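Local coordinates for CELL WALL surface anchor family protein (Streptococcus pneumoniae, PDB 2X9Z) that serves as the repeating backbone subunit (RrgB) of the Streptococcus pneumoniae pilus, a surface fibre probably involved in cell adhesion, at residues Ala171-Gly176 / Lys223-Asp228; Leu161-Val166 / Phe217-Ile222; Ala101-Gln106 / Lys110-Thr115; Tyr82-Thr85 / Gly90-Leu93. The protein carries 1 engineered substitution. One frame throughout, in Å; residues are numbered along the deposited sequence.

How the contacts relate
Along the chain the order is contact 4, contact 3, and then contacts 2 and 1, whose segments alternate. Contacts 4 and 3 belong to the same Cna-B-like domain: strand 90-95 of the first leads into helix 97-103 of the second, their centres are 16 Å apart, and I114 CG2 packs on F91 CZ at 4.0 Å. Contacts 1 and 2 lie in the second sandwich, 8 Å apart between centres and joined through W165, which meets I173, A175 and Y225. Between the pairs, centres are 22 to 29 Å apart and nothing touches. The set therefore samples two successive beta-sandwich domains, each with its own core, in this pilus subunit.

Contact 1 of 4, residues Ala171-Gly176 / Lys223-Asp228; sequences APIPAG and KGYSAD
Y225 and I173 approach each other from opposite directions, and I173 meets the tyrosine with its end methyl. I173 CD1 comes in at the edge of the ring, near its plane, 4.2 Å from Y225 CE2. I173 CD1 also lies 4.0 Å from Y225 OH, so it sits beside the hydroxyl and the neighbouring ring carbon. The first torsion of I173 puts CG1 between the backbone N and the carbonyl carbon (chi1 56°), and a fully extended second torsion then carries CD1 out to the tyrosine.

The second group of contacts involves backbone. G176 CA lies 3.4 Å from Y225 OH and 3.9 Å from Y225 CZ, oblique to the ring. With no side chain on G176, which lies at the protein surface, the phenol can come right up to the main chain. No hydrogen bond passes between the two segments, so van der Waals contact does the work.

In the Cna-B-like sandwich, 171-176 belongs to the loop from strand 159-166 to strand 179-185, and Y225 directly precedes edge strand 226-229.

Aromatic packing supplies the third element. Y225 meets W165 edge-to-face, while the side chains of I173 and A175 also rest on that tryptophan. I173 is further bonded to W165 through the backbone, which ties the loop to the strand it has just left.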
loop_
_atom_site.group_PDB
_atom_site.type_symbol
_atom_site.label_atom_id
_atom_site.label_comp_id
_atom_site.label_asym_id
_atom_site.label_seq_id
_atom_site.Cartn_x
_atom_site.Cartn_y
_atom_site.Cartn_z
ATOM N N ALA A 171 -22.466 2.225 5.385
ATOM C CA ALA A 171 -23.262 3.154 6.184
ATOM C C ALA A 171 -22.495 3.609 7.423
ATOM O O ALA A 171 -21.865 2.796 8.111
ATOM C CB ALA A 171 -24.582 2.519 6.593
ATOM N N PRO A 172 -22.551 4.915 7.726
ATOM C CA PRO A 172 -21.857 5.455 8.901
ATOM C C PRO A 172 -22.242 4.764 10.205
ATOM O O PRO A 172 -23.412 4.435 10.419
ATOM C CB PRO A 172 -22.321 6.910 8.934
ATOM C CG PRO A 172 -22.571 7.237 7.495
ATOM C CD PRO A 172 -23.155 5.977 6.905
ATOM N N ILE A 173 -21.252 4.559 11.066
ATOM C CA ILE A 173 -21.467 4.037 12.410
ATOM C C ILE A 173 -20.568 4.805 13.379
ATOM O O ILE A 173 -19.622 5.473 12.951
ATOM C CB ILE A 173 -21.131 2.533 12.492
ATOM C CG1 ILE A 173 -19.694 2.277 12.020
ATOM C CG2 ILE A 173 -22.150 1.708 11.709
ATOM C CD1 ILE A 173 -19.265 0.816 12.093
ATOM N N PRO A 174 -20.849 4.715 14.689
ATOM C CA PRO A 174 -19.951 5.342 15.668
ATOM C C PRO A 174 -18.564 4.699 15.647
ATOM O O PRO A 174 -18.409 3.567 15.185
ATOM C CB PRO A 174 -20.642 5.059 17.011
ATOM C CG PRO A 174 -22.067 4.812 16.662
ATOM C CD PRO A 174 -22.026 4.109 15.337
ATOM N N ALA A 175 -17.558 5.411 16.138
ATOM C CA ALA A 175 -16.206 4.854 16.186
ATOM C C ALA A 175 -16.205 3.467 16.833
ATOM O O ALA A 175 -16.803 3.270 17.884
ATOM C CB ALA A 175 -15.278 5.789 16.940
ATOM N N GLY A 176 -15.522 2.515 16.211
ATOM C CA GLY A 176 -15.519 1.146 16.695
ATOM C C GLY A 176 -14.573 0.903 17.860
ATOM O O GLY A 176 -14.819 0.045 18.710
ATOM N N LYS A 223 -9.138 -4.896 15.156
ATOM C CA LYS A 223 -9.811 -6.160 14.908
ATOM C C LYS A 223 -11.170 -5.939 14.254
ATOM O O LYS A 223 -12.034 -5.274 14.814
ATOM C CB LYS A 223 -9.960 -6.951 16.211
ATOM C CG LYS A 223 -10.609 -8.314 16.032
ATOM C CD LYS A 223 -10.709 -9.051 17.360
ATOM C CE LYS A 223 -11.487 -10.348 17.220
ATOM N NZ LYS A 223 -10.816 -11.296 16.291
ATOM N N GLY A 224 -11.344 -6.485 13.053
ATOM C CA GLY A 224 -12.617 -6.415 12.362
ATOM C C GLY A 224 -12.823 -5.214 11.447
ATOM O O GLY A 224 -13.867 -5.109 10.785
ATOM N N TYR A 225 -11.838 -4.316 11.401
ATOM C CA TYR A 225 -11.924 -3.117 10.569
ATOM C C TYR A 225 -10.786 -3.048 9.562
ATOM O O TYR A 225 -9.631 -3.338 9.894
ATOM C CB TYR A 225 -11.903 -1.845 11.431
ATOM C CG TYR A 225 -13.160 -1.651 12.245
ATOM C CD1 TYR A 225 -13.291 -2.218 13.508
ATOM C CD2 TYR A 225 -14.233 -0.922 11.739
ATOM C CE1 TYR A 225 -14.452 -2.053 14.247
ATOM C CE2 TYR A 225 -15.401 -0.759 12.469
ATOM C CZ TYR A 225 -15.501 -1.320 13.721
ATOM O OH TYR A 225 -16.659 -1.155 14.449
ATOM N N SER A 226 -11.117 -2.628 8.342
ATOM C CA SER A 226 -10.127 -2.410 7.292
ATOM C C SER A 226 -10.011 -0.926 6.977
ATOM O O SER A 226 -10.994 -0.189 7.043
ATOM C CB SER A 226 -10.486 -3.208 6.046
ATOM O OG SER A 226 -10.425 -4.590 6.344
ATOM N N ALA A 227 -8.795 -0.502 6.638
ATOM C CA ALA A 227 -8.477 0.908 6.455
ATOM C C ALA A 227 -8.474 1.307 4.987
ATOM O O ALA A 227 -7.679 0.788 4.193
ATOM C CB ALA A 227 -7.132 1.229 7.096
ATOM N N ASP A 228 -9.340 2.263 4.656
ATOM C CA ASP A 228 -9.507 2.794 3.305
ATOM C C ASP A 228 -8.958 4.222 3.299
ATOM O O ASP A 228 -9.628 5.168 3.746
ATOM C CB ASP A 228 -11.001 2.746 2.948
ATOM C CG ASP A 228 -11.360 3.506 1.680
ATOM O OD1 ASP A 228 -10.468 3.966 0.928
ATOM O OD2 ASP A 228 -12.581 3.636 1.436
#

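Contact 2 of 4, residues Leu161-Val166 / Phe217-Ile222; sequences LTKTWV and FVERSI
L161 lies over one face of the F217 ring. Its CB is 3.9 Å from the ring centroid and 19° off the ring normal, a CH-pi contact displaced toward the CE2 side, where L161 CB to F217 CE2 is 3.7 Å. The leucine branches reach the other part of the ring, with L161 CD2 4.2 Å from F217 CG, so CB covers the ring while the branch methyls brush its CG side.

Two residues further along each strand, K163 and E219 meet at about a right angle. K163 runs extended as far as CE and bends only at its last torsion (chi4 -54°); E219 OE1 comes to 3.6 Å from K163 CE. The bend turns K163 NZ over the centre of the W165 indole, 2.9 Å above its plane.

These residues face one another across a Cna-B-like beta sandwich, strand 159-166 in one sheet and strand 215-219 in the other. K163 NZ is covalently joined to N242 CG on neighbouring strand 237-243, an intramolecular isopeptide bond of the kind that stiffens Gram-positive pilins. The buried bond is flanked by E219, consistent with the acidic residue that accompanies such Lys-Asn links in relatives.

I222 meets W165 with its end methyl. The far corner of the indole, W165 CH2, reaches I222 CD1 at 3.8 Å, the methyl lying oblique to the ring, while the I222 side chain also touches A177.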
loop_
_atom_site.group_PDB
_atom_site.type_symbol
_atom_site.label_atom_id
_atom_site.label_comp_id
_atom_site.label_asym_id
_atom_site.label_seq_id
_atom_site.Cartn_x
_atom_site.Cartn_y
_atom_site.Cartn_z
ATOM N N LEU A 161 -4.814 14.045 10.531
ATOM C CA LEU A 161 -5.536 12.839 10.162
ATOM C C LEU A 161 -7.011 12.994 10.538
ATOM O O LEU A 161 -7.327 13.376 11.671
ATOM C CB LEU A 161 -4.923 11.662 10.916
ATOM C CG LEU A 161 -5.606 10.304 10.841
ATOM C CD1 LEU A 161 -5.533 9.760 9.446
ATOM C CD2 LEU A 161 -4.944 9.348 11.816
ATOM N N THR A 162 -7.902 12.721 9.584
ATOM C CA THR A 162 -9.341 12.693 9.853
ATOM C C THR A 162 -9.845 11.277 9.585
ATOM O O THR A 162 -9.515 10.678 8.568
ATOM C CB THR A 162 -10.116 13.694 8.967
ATOM O OG1 THR A 162 -9.629 15.021 9.195
ATOM C CG2 THR A 162 -11.614 13.658 9.271
ATOM N N LYS A 163 -10.637 10.746 10.508
ATOM C CA LYS A 163 -11.121 9.377 10.398
ATOM C C LYS A 163 -12.646 9.328 10.405
ATOM O O LYS A 163 -13.294 10.065 11.151
ATOM C CB LYS A 163 -10.566 8.540 11.546
ATOM C CG LYS A 163 -10.698 7.051 11.349
ATOM C CD LYS A 163 -10.038 6.317 12.494
ATOM C CE LYS A 163 -9.931 4.874 12.176
ATOM N NZ LYS A 163 -11.307 4.424 11.835
ATOM N N THR A 164 -13.208 8.478 9.551
ATOM C CA THR A 164 -14.636 8.170 9.600
ATOM C C THR A 164 -14.808 6.663 9.704
ATOM O O THR A 164 -13.878 5.907 9.432
ATOM C CB THR A 164 -15.399 8.673 8.354
ATOM O OG1 THR A 164 -14.745 8.205 7.169
ATOM C CG2 THR A 164 -15.468 10.198 8.318
ATOM N N TRP A 165 -16.005 6.229 10.079
ATOM C CA TRP A 165 -16.275 4.813 10.295
ATOM C C TRP A 165 -17.574 4.416 9.597
ATOM O O TRP A 165 -18.575 5.127 9.697
ATOM C CB TRP A 165 -16.420 4.525 11.788
ATOM C CG TRP A 165 -15.239 4.886 12.659
ATOM C CD1 TRP A 165 -14.885 6.137 13.108
ATOM C CD2 TRP A 165 -14.290 3.976 13.231
ATOM N NE1 TRP A 165 -13.771 6.049 13.921
ATOM C CE2 TRP A 165 -13.388 4.736 14.009
ATOM C CE3 TRP A 165 -14.122 2.587 13.168
ATOM C CZ2 TRP A 165 -12.337 4.150 14.716
ATOM C CZ3 TRP A 165 -13.069 2.012 13.862
ATOM C CH2 TRP A 165 -12.193 2.793 14.629
ATOM N N VAL A 166 -17.555 3.275 8.915
ATOM C CA VAL A 166 -18.750 2.727 8.276
ATOM C C VAL A 166 -18.834 1.228 8.510
ATOM O O VAL A 166 -17.820 0.574 8.775
ATOM C CB VAL A 166 -18.782 3.000 6.749
ATOM C CG1 VAL A 166 -18.755 4.496 6.487
ATOM C CG2 VAL A 166 -17.620 2.306 6.039
ATOM N N PHE A 217 0.363 7.981 7.540
ATOM C CA PHE A 217 -0.198 7.398 8.756
ATOM C C PHE A 217 -0.534 5.945 8.447
ATOM O O PHE A 217 -1.369 5.671 7.572
ATOM C CB PHE A 217 -1.487 8.101 9.202
ATOM C CG PHE A 217 -1.284 9.467 9.798
ATOM C CD1 PHE A 217 -0.839 9.622 11.105
ATOM C CD2 PHE A 217 -1.589 10.601 9.063
ATOM C CE1 PHE A 217 -0.678 10.887 11.657
ATOM C CE2 PHE A 217 -1.435 11.864 9.606
ATOM C CZ PHE A 217 -0.975 12.009 10.902
ATOM N N VAL A 218 0.092 5.014 9.160
ATOM C CA VAL A 218 -0.209 3.600 8.977
ATOM C C VAL A 218 -1.048 3.132 10.166
ATOM O O VAL A 218 -0.584 3.132 11.305
ATOM C CB VAL A 218 1.083 2.749 8.860
ATOM C CG1 VAL A 218 0.744 1.315 8.514
ATOM C CG2 VAL A 218 2.044 3.348 7.825
ATOM N N GLU A 219 -2.295 2.762 9.900
ATOM C CA GLU A 219 -3.189 2.319 10.961
ATOM C C GLU A 219 -2.713 0.993 11.547
ATOM O O GLU A 219 -2.500 0.022 10.815
ATOM C CB GLU A 219 -4.604 2.165 10.409
ATOM C CG GLU A 219 -5.656 1.840 11.451
ATOM C CD GLU A 219 -7.051 1.894 10.873
ATOM O OE1 GLU A 219 -7.460 2.984 10.413
ATOM O OE2 GLU A 219 -7.745 0.856 10.872
ATOM N N ARG A 220 -2.514 0.950 12.860
ATOM C CA ARG A 220 -2.331 -0.341 13.503
ATOM C C ARG A 220 -3.646 -1.121 13.413
ATOM O O ARG A 220 -4.715 -0.579 13.663
ATOM C CB ARG A 220 -1.900 -0.162 14.953
ATOM C CG ARG A 220 -0.534 0.522 15.113
ATOM C CD ARG A 220 -0.069 0.520 16.553
ATOM N NE ARG A 220 1.178 1.260 16.698
ATOM C CZ ARG A 220 1.806 1.442 17.851
ATOM N NH1 ARG A 220 1.298 0.935 18.965
ATOM N NH2 ARG A 220 2.940 2.130 17.887
ATOM N N SER A 221 -3.564 -2.388 13.026
ATOM C CA SER A 221 -4.766 -3.178 12.784
ATOM C C SER A 221 -5.764 -3.093 13.933
ATOM O O SER A 221 -5.415 -3.306 15.096
ATOM C CB SER A 221 -4.399 -4.636 12.518
ATOM O OG SER A 221 -5.560 -5.436 12.492
ATOM N N ILE A 222 -7.008 -2.780 13.586
ATOM C CA ILE A 222 -8.114 -2.789 14.525
ATOM C C ILE A 222 -8.953 -4.013 14.181
ATOM O O ILE A 222 -9.411 -4.167 13.045
ATOM C CB ILE A 222 -8.975 -1.522 14.392
ATOM C CG1 ILE A 222 -8.104 -0.268 14.508
ATOM C CG2 ILE A 222 -10.071 -1.508 15.450
ATOM C CD1 ILE A 222 -8.857 1.021 14.281
#

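Contact 3 of 4, residues Ala101-Gln106 / Lys110-Thr115; sequences AKVNDQ and KTVKIT
K110 lays the aliphatic part of its side chain across that of Q106. K110 CG is 3.9 Å from both Q106 CB and Q106 CG, and K110 CD stays 4.0 Å from Q106 CB, so methylene runs over methylene and the two chains slant across one another. The lysine is bent twice, at chi2 (-61°) and chi3 (-92°), which swings CE round toward the carbonyl of K102. K110 CE then passes 3.5 Å from K102 O, a carbon-to-carbonyl contact near the end of the weakly bonded helix. The ammonium group has its partner elsewhere: K110 NZ makes a salt bridge with D73, whose other carboxylate oxygen takes the backbone N-H of T111.

Q106 is folded as well, and its amide returns to its own loop. Q106 NE2 donates to N104 O at 3.0 Å, a bent bond with an N-H...O angle of 131°, the donor tilted from the carbonyl plane. That bond spans the turn at D105, whose backbone is left-handed.

Deeper in, V103 and V112 meet at about a right angle, V103 CG1 to V112 CG2 at 4.2 Å, each methyl being the one anti to its own carbonyl carbon. Both valines also touch I42 on strand 33-42, and V112 reaches W53 in the facing sheet. At the helix, K102 NZ pairs with D81.

Taken in chain order, this is a connection between the two sheets of a Cna-B-like sandwich: strand 90-95 ends in one sheet, short helix 97-103 and its loop cross the sandwich end, and strand 110-120 enters the other.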
loop_
_atom_site.group_PDB
_atom_site.type_symbol
_atom_site.label_atom_id
_atom_site.label_comp_id
_atom_site.label_asym_id
_atom_site.label_seq_id
_atom_site.Cartn_x
_atom_site.Cartn_y
_atom_site.Cartn_z
ATOM N N ALA A 101 -11.586 -17.127 -9.147
ATOM C CA ALA A 101 -11.762 -18.549 -9.429
ATOM C C ALA A 101 -10.431 -19.246 -9.704
ATOM O O ALA A 101 -10.311 -20.454 -9.515
ATOM C CB ALA A 101 -12.724 -18.754 -10.601
ATOM N N LYS A 102 -9.441 -18.485 -10.160
ATOM C CA LYS A 102 -8.138 -19.046 -10.496
ATOM C C LYS A 102 -7.190 -19.154 -9.296
ATOM O O LYS A 102 -6.176 -19.846 -9.376
ATOM C CB LYS A 102 -7.483 -18.249 -11.632
ATOM C CG LYS A 102 -8.222 -18.396 -12.955
ATOM C CD LYS A 102 -7.636 -17.533 -14.056
ATOM C CE LYS A 102 -8.306 -17.868 -15.384
ATOM N NZ LYS A 102 -7.776 -17.027 -16.490
ATOM N N VAL A 103 -7.516 -18.489 -8.188
ATOM C CA VAL A 103 -6.682 -18.595 -6.987
ATOM C C VAL A 103 -7.388 -19.258 -5.808
ATOM O O VAL A 103 -6.724 -19.753 -4.908
ATOM C CB VAL A 103 -6.082 -17.232 -6.543
ATOM C CG1 VAL A 103 -5.239 -16.637 -7.654
ATOM C CG2 VAL A 103 -7.176 -16.265 -6.112
ATOM N N ASN A 104 -8.722 -19.276 -5.821
ATOM C CA ASN A 104 -9.503 -19.900 -4.753
ATOM C C ASN A 104 -9.699 -21.387 -5.008
ATOM O O ASN A 104 -9.729 -21.829 -6.162
ATOM C CB ASN A 104 -10.890 -19.262 -4.648
ATOM C CG ASN A 104 -10.894 -17.965 -3.870
ATOM O OD1 ASN A 104 -9.993 -17.693 -3.074
ATOM N ND2 ASN A 104 -11.927 -17.157 -4.089
ATOM N N ASP A 105 -9.860 -22.153 -3.933
ATOM C CA ASP A 105 -10.187 -23.571 -4.041
ATOM C C ASP A 105 -9.231 -24.331 -4.962
ATOM O O ASP A 105 -9.655 -25.162 -5.774
ATOM C CB ASP A 105 -11.633 -23.758 -4.512
ATOM C CG ASP A 105 -12.161 -25.162 -4.252
ATOM O OD1 ASP A 105 -11.666 -25.828 -3.316
ATOM O OD2 ASP A 105 -13.083 -25.600 -4.979
ATOM N N GLN A 106 -7.941 -24.040 -4.821
ATOM C CA GLN A 106 -6.895 -24.753 -5.554
ATOM C C GLN A 106 -6.161 -25.712 -4.613
ATOM O O GLN A 106 -6.145 -25.508 -3.395
ATOM C CB GLN A 106 -5.931 -23.765 -6.214
ATOM C CG GLN A 106 -6.651 -22.764 -7.100
ATOM C CD GLN A 106 -7.372 -23.419 -8.277
ATOM O OE1 GLN A 106 -6.907 -24.413 -8.841
ATOM N NE2 GLN A 106 -8.495 -22.844 -8.667
ATOM N N LYS A 110 -0.796 -20.880 -4.743
ATOM C CA LYS A 110 -0.805 -20.179 -6.026
ATOM C C LYS A 110 0.023 -18.907 -5.895
ATOM O O LYS A 110 -0.024 -18.225 -4.865
ATOM C CB LYS A 110 -2.235 -19.827 -6.461
ATOM C CG LYS A 110 -3.163 -21.029 -6.651
ATOM C CD LYS A 110 -2.674 -21.998 -7.725
ATOM C CE LYS A 110 -3.255 -21.664 -9.081
ATOM N NZ LYS A 110 -2.695 -22.515 -10.174
ATOM N N THR A 111 0.792 -18.591 -6.928
ATOM C CA THR A 111 1.666 -17.429 -6.885
ATOM C C THR A 111 1.192 -16.353 -7.838
ATOM O O THR A 111 1.172 -16.559 -9.053
ATOM C CB THR A 111 3.097 -17.817 -7.270
ATOM O OG1 THR A 111 3.582 -18.803 -6.350
ATOM C CG2 THR A 111 4.008 -16.607 -7.235
ATOM N N VAL A 112 0.827 -15.198 -7.289
ATOM C CA VAL A 112 0.447 -14.051 -8.108
ATOM C C VAL A 112 1.652 -13.136 -8.230
ATOM O O VAL A 112 2.292 -12.831 -7.231
ATOM C CB VAL A 112 -0.724 -13.252 -7.486
ATOM C CG1 VAL A 112 -1.153 -12.128 -8.425
ATOM C CG2 VAL A 112 -1.901 -14.168 -7.187
ATOM N N LYS A 113 1.969 -12.713 -9.449
ATOM C CA LYS A 113 3.048 -11.761 -9.659
ATOM C C LYS A 113 2.532 -10.554 -10.435
ATOM O O LYS A 113 1.894 -10.690 -11.484
ATOM C CB LYS A 113 4.203 -12.420 -10.420
ATOM C CG LYS A 113 5.389 -11.500 -10.694
ATOM C CD LYS A 113 6.533 -12.298 -11.306
ATOM C CE LYS A 113 7.658 -11.418 -11.796
ATOM N NZ LYS A 113 8.703 -12.251 -12.446
ATOM N N ILE A 114 2.798 -9.373 -9.897
ATOM C CA ILE A 114 2.420 -8.122 -10.533
ATOM C C ILE A 114 3.706 -7.364 -10.826
ATOM O O ILE A 114 4.536 -7.165 -9.935
ATOM C CB ILE A 114 1.535 -7.268 -9.611
ATOM C CG1 ILE A 114 0.256 -8.029 -9.258
ATOM C CG2 ILE A 114 1.220 -5.911 -10.263
ATOM C CD1 ILE A 114 -0.549 -7.370 -8.147
ATOM N N THR A 115 3.894 -6.965 -12.077
ATOM C CA THR A 115 5.088 -6.215 -12.454
ATOM C C THR A 115 4.691 -4.866 -13.031
ATOM O O THR A 115 3.599 -4.706 -13.590
ATOM C CB THR A 115 5.957 -6.984 -13.471
ATOM O OG1 THR A 115 5.223 -7.174 -14.684
ATOM C CG2 THR A 115 6.357 -8.345 -12.929
#

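Contact 4 of 4, residues Tyr82-Thr85 / Gly90-Leu93; sequences YALT and GFDL
A beta hairpin, strand 82-87 returning as strand 90-95, forms this contact at the margin of a mixed sheet in the Cna-B-like sandwich; strand 82-87 is the outermost strand. The two short segments run antiparallel, at 161° to each other. T85 and D92 form a hydrogen-bonded pair: T85 N donates to D92 O at 2.8 Å in an almost straight bond (171°), and D92 N donates in return to T85 O at 2.9 Å. L84 and L93 form the adjacent non-hydrogen-bonded pair, where L93 CA comes 3.4 Å from A83 O in a CA-H...O contact.

Apolar side chains collect on the face that carries L84 and L93. L84 has CG anti to its backbone N (chi1 174°), and from there L84 CD1 reaches over the partner strand, touching F91 CD1 at 3.9 Å and L93 CB at 4.1 Å. Y82 packs against L93 as well. Y82 CB meets L93 CD2 at 3.9 Å, and the tyrosine ring brings CD2 close to L93 CG, the leucine standing oblique to the ring. V68 and V70 of strand 61-72, in the opposing sheet, continue this packing, while F91 meets the ring of Y116 edge-to-face.

The face bearing T85 and D92 is polar. D92 is held by strand 50-57, its OD1 hydrogen-bonded to S54 and its OD2 in a salt bridge with R56. T85 O carries a second bond besides that from D92 N, since a water donates to T85 O at 2.9 Å.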
loop_
_atom_site.group_PDB
_atom_site.type_symbol
_atom_site.label_atom_id
_atom_site.label_comp_id
_atom_site.label_asym_id
_atom_site.label_seq_id
_atom_site.Cartn_x
_atom_site.Cartn_y
_atom_site.Cartn_z
ATOM N N TYR A 82 -9.411 -9.314 -13.741
ATOM C CA TYR A 82 -8.998 -8.312 -12.766
ATOM C C TYR A 82 -9.465 -6.928 -13.190
ATOM O O TYR A 82 -9.791 -6.708 -14.356
ATOM C CB TYR A 82 -7.471 -8.317 -12.576
ATOM C CG TYR A 82 -6.676 -7.939 -13.808
ATOM C CD1 TYR A 82 -6.416 -8.872 -14.804
ATOM C CD2 TYR A 82 -6.156 -6.657 -13.959
ATOM C CE1 TYR A 82 -5.680 -8.535 -15.926
ATOM C CE2 TYR A 82 -5.423 -6.307 -15.080
ATOM C CZ TYR A 82 -5.185 -7.252 -16.061
ATOM O OH TYR A 82 -4.451 -6.911 -17.170
ATOM N N ALA A 83 -9.496 -6.007 -12.230
ATOM C CA ALA A 83 -9.824 -4.616 -12.477
ATOM C C ALA A 83 -8.665 -3.779 -11.972
ATOM O O ALA A 83 -8.324 -3.826 -10.788
ATOM C CB ALA A 83 -11.101 -4.232 -11.753
ATOM N N LEU A 84 -8.054 -3.033 -12.884
ATOM C CA LEU A 84 -6.903 -2.196 -12.588
ATOM C C LEU A 84 -7.306 -0.729 -12.677
ATOM O O LEU A 84 -7.924 -0.310 -13.657
ATOM C CB LEU A 84 -5.796 -2.476 -13.608
ATOM C CG LEU A 84 -4.553 -1.585 -13.560
ATOM C CD1 LEU A 84 -3.792 -1.809 -12.262
ATOM C CD2 LEU A 84 -3.659 -1.854 -14.752
ATOM N N THR A 85 -6.936 0.047 -11.663
ATOM C CA THR A 85 -7.123 1.489 -11.690
ATOM C C THR A 85 -5.775 2.142 -11.445
ATOM O O THR A 85 -5.132 1.894 -10.422
ATOM C CB THR A 85 -8.112 1.960 -10.614
ATOM O OG1 THR A 85 -9.347 1.247 -10.752
ATOM C CG2 THR A 85 -8.384 3.455 -10.759
ATOM N N GLY A 90 0.383 5.703 -8.425
ATOM C CA GLY A 90 0.351 4.258 -8.272
ATOM C C GLY A 90 -0.897 3.623 -8.833
ATOM O O GLY A 90 -1.480 4.127 -9.785
ATOM N N PHE A 91 -1.320 2.517 -8.236
ATOM C CA PHE A 91 -2.421 1.768 -8.804
ATOM C C PHE A 91 -3.089 0.874 -7.776
ATOM O O PHE A 91 -2.541 0.621 -6.691
ATOM C CB PHE A 91 -1.936 0.919 -9.981
ATOM C CG PHE A 91 -0.979 -0.174 -9.580
ATOM C CD1 PHE A 91 -1.444 -1.440 -9.223
ATOM C CD2 PHE A 91 0.387 0.063 -9.549
ATOM C CE1 PHE A 91 -0.555 -2.444 -8.844
ATOM C CE2 PHE A 91 1.273 -0.939 -9.177
ATOM C CZ PHE A 91 0.801 -2.193 -8.827
ATOM N N ASP A 92 -4.274 0.400 -8.134
ATOM C CA ASP A 92 -4.992 -0.606 -7.364
ATOM C C ASP A 92 -5.427 -1.687 -8.340
ATOM O O ASP A 92 -5.926 -1.381 -9.423
ATOM C CB ASP A 92 -6.216 0.014 -6.690
ATOM C CG ASP A 92 -5.848 1.062 -5.667
ATOM O OD1 ASP A 92 -5.852 0.720 -4.475
ATOM O OD2 ASP A 92 -5.559 2.223 -6.044
ATOM N N LEU A 93 -5.216 -2.948 -7.967
ATOM C CA LEU A 93 -5.526 -4.077 -8.841
ATOM C C LEU A 93 -6.311 -5.081 -8.012
ATOM O O LEU A 93 -5.823 -5.556 -6.989
ATOM C CB LEU A 93 -4.247 -4.724 -9.394
ATOM C CG LEU A 93 -4.414 -5.781 -10.500
ATOM C CD1 LEU A 93 -3.128 -5.933 -11.305
ATOM C CD2 LEU A 93 -4.864 -7.141 -9.959
HETATM O O HOH W 1 -5.805 3.550 -8.188
#